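Local coordinates for alginate biosynthesis protein AlgX (Pseudomonas aeruginosa, PDB 4KNC), which takes part in O-acetylating the exopolysaccharide alginate and protects the polymer from degradation as it crosses the periplasm, at residues A238-S243 with L294-A299. Sequence-based numbering, arbitrary orientation.
Sequences ALVGTS and LIWEFA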
loop_
_atom_site.group_PDB
_atom_site.type_symbol
_atom_site.label_atom_id
_atom_site.label_comp_id
_atom_site.label_asym_id
_atom_site.label_seq_id
_atom_site.Cartn_x
_atom_site.Cartn_y
_atom_site.Cartn_z
ATOM N N ALA A 238 6.237 -2.181 -12.321
ATOM C CA ALA A 238 5.535 -2.977 -11.324
ATOM C C ALA A 238 4.556 -2.105 -10.575
ATOM O O ALA A 238 4.821 -0.933 -10.321
ATOM C CB ALA A 238 6.524 -3.595 -10.351
ATOM N N LEU A 239 3.420 -2.690 -10.226
ATOM C CA LEU A 239 2.366 -1.989 -9.531
ATOM C C LEU A 239 2.152 -2.637 -8.175
ATOM O O LEU A 239 1.933 -3.848 -8.081
ATOM C CB LEU A 239 1.077 -2.052 -10.351
ATOM C CG LEU A 239 -0.206 -1.513 -9.719
ATOM C CD1 LEU A 239 -0.065 -0.051 -9.308
ATOM C CD2 LEU A 239 -1.362 -1.696 -10.688
ATOM N N VAL A 240 2.228 -1.836 -7.121
ATOM C CA VAL A 240 1.886 -2.317 -5.791
ATOM C C VAL A 240 0.747 -1.448 -5.284
ATOM O O VAL A 240 0.714 -0.247 -5.562
ATOM C CB VAL A 240 3.102 -2.328 -4.826
ATOM C CG1 VAL A 240 4.083 -3.410 -5.251
ATOM C CG2 VAL A 240 3.790 -0.959 -4.769
ATOM N N GLY A 241 -0.209 -2.056 -4.586
ATOM C CA GLY A 241 -1.443 -1.360 -4.278
ATOM C C GLY A 241 -2.453 -2.164 -3.490
ATOM O O GLY A 241 -2.124 -3.192 -2.910
ATOM N N THR A 242 -3.689 -1.677 -3.483
ATOM C CA THR A 242 -4.749 -2.226 -2.653
ATOM C C THR A 242 -5.737 -3.011 -3.506
ATOM O O THR A 242 -5.462 -3.307 -4.675
ATOM C CB THR A 242 -5.515 -1.089 -1.985
ATOM O OG1 THR A 242 -6.206 -0.336 -2.995
ATOM C CG2 THR A 242 -4.539 -0.166 -1.228
ATOM N N SER A 243 -6.902 -3.326 -2.937
ATOM C CA SER A 243 -7.956 -3.968 -3.714
ATOM C C SER A 243 -8.317 -3.108 -4.936
ATOM O O SER A 243 -8.677 -3.648 -5.970
ATOM C CB SER A 243 -9.196 -4.302 -2.852
ATOM O OG SER A 243 -9.863 -3.138 -2.398
ATOM N N LEU A 294 8.346 1.775 -10.315
ATOM C CA LEU A 294 7.477 1.176 -9.314
ATOM C C LEU A 294 6.307 2.118 -9.078
ATOM O O LEU A 294 6.502 3.265 -8.662
ATOM C CB LEU A 294 8.248 0.959 -8.003
ATOM C CG LEU A 294 7.484 0.385 -6.800
ATOM C CD1 LEU A 294 6.923 -0.992 -7.115
ATOM C CD2 LEU A 294 8.400 0.318 -5.584
ATOM N N ILE A 295 5.102 1.650 -9.365
ATOM C CA ILE A 295 3.902 2.442 -9.123
ATOM C C ILE A 295 3.232 2.011 -7.808
ATOM O O ILE A 295 2.986 0.830 -7.583
ATOM C CB ILE A 295 2.889 2.260 -10.268
ATOM C CG1 ILE A 295 3.529 2.599 -11.614
ATOM C CG2 ILE A 295 1.648 3.124 -10.043
ATOM C CD1 ILE A 295 2.658 2.183 -12.775
ATOM N N TRP A 296 2.912 2.974 -6.955
ATOM C CA TRP A 296 2.419 2.666 -5.622
ATOM C C TRP A 296 1.099 3.374 -5.379
ATOM O O TRP A 296 1.046 4.595 -5.311
ATOM C CB TRP A 296 3.470 3.068 -4.579
ATOM C CG TRP A 296 3.132 2.731 -3.146
ATOM C CD1 TRP A 296 2.134 1.906 -2.687
ATOM C CD2 TRP A 296 3.793 3.241 -1.984
ATOM N NE1 TRP A 296 2.150 1.867 -1.302
ATOM C CE2 TRP A 296 3.150 2.685 -0.852
ATOM C CE3 TRP A 296 4.856 4.123 -1.789
ATOM C CZ2 TRP A 296 3.550 2.980 0.450
ATOM C CZ3 TRP A 296 5.257 4.411 -0.491
ATOM C CH2 TRP A 296 4.607 3.842 0.605
ATOM N N GLU A 297 0.035 2.584 -5.249
ATOM C CA GLU A 297 -1.322 3.102 -5.146
ATOM C C GLU A 297 -1.922 2.890 -3.751
ATOM O O GLU A 297 -1.906 1.777 -3.219
ATOM C CB GLU A 297 -2.211 2.442 -6.208
ATOM C CG GLU A 297 -3.714 2.650 -5.989
ATOM C CD GLU A 297 -4.360 1.535 -5.132
ATOM O OE1 GLU A 297 -5.008 1.877 -4.118
ATOM O OE2 GLU A 297 -4.226 0.332 -5.467
ATOM N N PHE A 298 -2.448 3.966 -3.171
ATOM C CA PHE A 298 -3.163 3.906 -1.896
ATOM C C PHE A 298 -4.051 5.143 -1.737
ATOM O O PHE A 298 -3.918 6.112 -2.493
ATOM C CB PHE A 298 -2.185 3.783 -0.724
ATOM C CG PHE A 298 -1.120 4.844 -0.699
ATOM C CD1 PHE A 298 0.070 4.667 -1.394
ATOM C CD2 PHE A 298 -1.307 6.023 0.017
ATOM C CE1 PHE A 298 1.063 5.651 -1.389
ATOM C CE2 PHE A 298 -0.322 7.012 0.033
ATOM C CZ PHE A 298 0.868 6.822 -0.676
ATOM N N ALA A 299 -4.941 5.114 -0.749
ATOM C CA ALA A 299 -5.867 6.211 -0.514
ATOM C C ALA A 299 -5.433 7.155 0.611
ATOM O O ALA A 299 -4.386 6.985 1.228
ATOM C CB ALA A 299 -7.280 5.678 -0.250
#
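Glu297 reaches across to Thr242 with both carboxylate oxygens. OE1 meets Thr242 OG1 at 2.8 Å through its syn lone pair, while OE2 takes the Thr242 backbone N at 2.9 Å from above the carboxylate plane. A bend at chi2 (-91°) turns the carboxylate across toward Thr242. Ser245 OG also bonds OE2, and Thr242 OG1 is bonded to Asn244 N, so the loop that follows Val240 is tied to the acid by Thr242 and Ser245 and to itself through Asn244. Before it, Ala238 to Val240 pair in parallel with Leu294 to Trp296, joined by hydrogen bonds from Ile295 N to Ala238 O, Val240 N to Ile295 O (2.8 Å) and Glu297 N to Val240 O. On one face Val240 CG2 lies between Leu294 CD1 and Trp296 CD1, 3.9 Å from each; helix 275-282 packs there. Phe298 CE1 stands over the centre of the Trp296 ring, whose NE1 bonds Phe273 O. On the other face Leu239 CD1 touches Ile295 CG2 (3.7 Å), beside helix 251-259. These are central strands of the SGNH hydrolase-like domain's parallel sheet; as in that superfamily, the strand end delivers the inferred nucleophile Ser243, hydrogen-bonded to His150.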